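Local coordinates for protein laminin subunit ALPHA-1 (PDB 2JD4) that helps build basement membranes as a chain of laminin-111, its paired LG4-5 domains binding metal ions and probably anchoring the protein to cell surfaces, at residues L49-F54 with A98-G103. The protein carries 4 engineered substitutions. Residues are numbered along the deposited sequence; the frame is centred on the assembly and turned at random.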
loop_
_atom_site.group_PDB
_atom_site.type_symbol
_atom_site.label_atom_id
_atom_site.label_comp_id
_atom_site.label_asym_id
_atom_site.label_seq_id
_atom_site.Cartn_x
_atom_site.Cartn_y
_atom_site.Cartn_z
ATOM N N LEU A 49 8.371 -2.752 20.257
ATOM C CA LEU A 49 8.687 -3.195 18.900
ATOM C C LEU A 49 9.337 -2.063 18.120
ATOM O O LEU A 49 9.352 -0.930 18.572
ATOM C CB LEU A 49 7.407 -3.662 18.194
ATOM C CG LEU A 49 6.235 -2.682 18.065
ATOM C CD1 LEU A 49 6.443 -1.787 16.846
ATOM C CD2 LEU A 49 4.936 -3.454 17.930
ATOM N N SER A 50 9.900 -2.379 16.958
ATOM C CA SER A 50 10.526 -1.361 16.114
ATOM C C SER A 50 9.748 -1.362 14.804
ATOM O O SER A 50 9.376 -2.422 14.301
ATOM C CB SER A 50 12.004 -1.687 15.863
ATOM O OG SER A 50 12.149 -2.933 15.200
ATOM N N ILE A 51 9.496 -0.179 14.257
ATOM C CA ILE A 51 8.725 -0.081 13.032
ATOM C C ILE A 51 9.277 0.959 12.066
ATOM O O ILE A 51 9.889 1.944 12.473
ATOM C CB ILE A 51 7.249 0.237 13.375
ATOM C CG1 ILE A 51 6.367 0.128 12.128
ATOM C CG2 ILE A 51 7.156 1.622 13.997
ATOM C CD1 ILE A 51 4.879 0.094 12.448
ATOM N N ARG A 52 9.071 0.710 10.778
ATOM C CA ARG A 52 9.526 1.600 9.713
ATOM C C ARG A 52 8.412 1.633 8.667
ATOM O O ARG A 52 8.018 0.586 8.148
ATOM C CB ARG A 52 10.808 1.057 9.087
ATOM C CG ARG A 52 11.310 1.883 7.934
ATOM C CD ARG A 52 11.551 0.984 6.744
ATOM N NE ARG A 52 12.944 0.621 6.617
ATOM C CZ ARG A 52 13.400 -0.302 5.782
ATOM N NH1 ARG A 52 12.565 -0.972 4.996
ATOM N NH2 ARG A 52 14.698 -0.545 5.733
ATOM N N THR A 53 7.928 2.827 8.335
ATOM C CA THR A 53 6.815 2.939 7.391
ATOM C C THR A 53 6.632 4.312 6.727
ATOM O O THR A 53 7.132 5.325 7.209
ATOM C CB THR A 53 5.502 2.590 8.123
ATOM O OG1 THR A 53 4.398 2.656 7.215
ATOM C CG2 THR A 53 5.270 3.570 9.275
ATOM N N PHE A 54 5.902 4.326 5.613
ATOM C CA PHE A 54 5.585 5.558 4.888
ATOM C C PHE A 54 4.056 5.690 4.882
ATOM O O PHE A 54 3.511 6.694 4.421
ATOM C CB PHE A 54 6.051 5.496 3.423
ATOM C CG PHE A 54 7.547 5.538 3.239
ATOM C CD1 PHE A 54 8.263 4.376 2.966
ATOM C CD2 PHE A 54 8.230 6.752 3.291
ATOM C CE1 PHE A 54 9.638 4.419 2.741
ATOM C CE2 PHE A 54 9.604 6.809 3.067
ATOM C CZ PHE A 54 10.310 5.642 2.791
ATOM N N ALA A 98 3.926 11.963 18.008
ATOM C CA ALA A 98 4.958 11.619 17.032
ATOM C C ALA A 98 4.422 11.214 15.664
ATOM O O ALA A 98 3.482 10.426 15.556
ATOM C CB ALA A 98 5.847 10.508 17.583
ATOM N N LEU A 99 5.024 11.773 14.620
ATOM C CA LEU A 99 4.651 11.450 13.247
ATOM C C LEU A 99 5.609 10.314 12.865
ATOM O O LEU A 99 6.827 10.499 12.862
ATOM C CB LEU A 99 4.865 12.669 12.344
ATOM C CG LEU A 99 4.225 12.642 10.953
ATOM C CD1 LEU A 99 2.709 12.574 11.085
ATOM C CD2 LEU A 99 4.630 13.891 10.180
ATOM N N LEU A 100 5.067 9.140 12.556
ATOM C CA LEU A 100 5.911 7.983 12.233
ATOM C C LEU A 100 6.180 7.665 10.769
ATOM O O LEU A 100 7.109 6.926 10.463
ATOM C CB LEU A 100 5.335 6.723 12.883
ATOM C CG LEU A 100 5.595 6.490 14.373
ATOM C CD1 LEU A 100 4.877 7.538 15.226
ATOM C CD2 LEU A 100 5.113 5.102 14.719
ATOM N N SER A 101 5.375 8.220 9.872
ATOM C CA SER A 101 5.507 7.946 8.442
ATOM C C SER A 101 6.677 8.585 7.681
ATOM O O SER A 101 6.490 9.058 6.557
ATOM C CB SER A 101 4.194 8.314 7.752
ATOM O OG SER A 101 3.829 9.653 8.055
ATOM N N ASP A 102 7.877 8.577 8.261
ATOM C CA ASP A 102 9.041 9.166 7.599
ATOM C C ASP A 102 10.003 8.154 6.983
ATOM O O ASP A 102 11.056 8.527 6.468
ATOM C CB ASP A 102 9.820 10.067 8.566
ATOM C CG ASP A 102 10.242 9.342 9.834
ATOM O OD1 ASP A 102 10.248 8.092 9.846
ATOM O OD2 ASP A 102 10.581 10.033 10.820
ATOM N N GLY A 103 9.652 6.874 7.043
ATOM C CA GLY A 103 10.508 5.856 6.455
ATOM C C GLY A 103 11.761 5.519 7.246
ATOM O O GLY A 103 12.642 4.818 6.751
HETATM O O HOH W 1 8.987 4.994 9.681
#
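Leu-100 meets Ile-51 inside a laminin G-like beta sandwich, where the loop between strands 91-95 and 106-113 packs against the end of strand 44-53, a worked example of a loop fastened to a strand mostly through its backbone. CD2 of Leu-100 touches CG2 of Ile-51 at 4.1 Å, the two side chains crossing at about a right angle, in a core that Leu-81 and Ile-60 help to fill. A water lies 2.8 Å from Leu-100 O, to which it probably donates. The same water accepts a hydrogen bond from Thr-53 N, 2.8 Å from the water oxygen, so that a single solvent molecule bridges the two backbones. At Ser-101 the contact turns to carbon: its CA approaches Thr-53 O at 3.3 Å as a CA-H...O contact, while CB lies against Phe-54 O. Asp-102 contributes little across the interface; its OD1 accepts from Lys-104 N in the loop and is hydrogen-bonded to His-106 NE2 at the start of strand 106-113. Gly-103 N donates to Thr-53 O at 3.0 Å. The donor sits above the carbonyl plane, 41° out of it. Arg-52 CG, anti to the backbone N (chi1 177°), lies 3.4 Å from Gly-103 O, and the guanidinium beyond is held by Tyr-194 O. Gly-103 CA sits over one face of the Phe-54 ring in a CH-pi contact. An alanine in place of Phe-54 would probably leave this CA without its aromatic cover and open a gap beside Gly-103. The CA is displaced toward the ring's rim, with CE2 of Phe-54 its nearest ring atom at 3.6 Å.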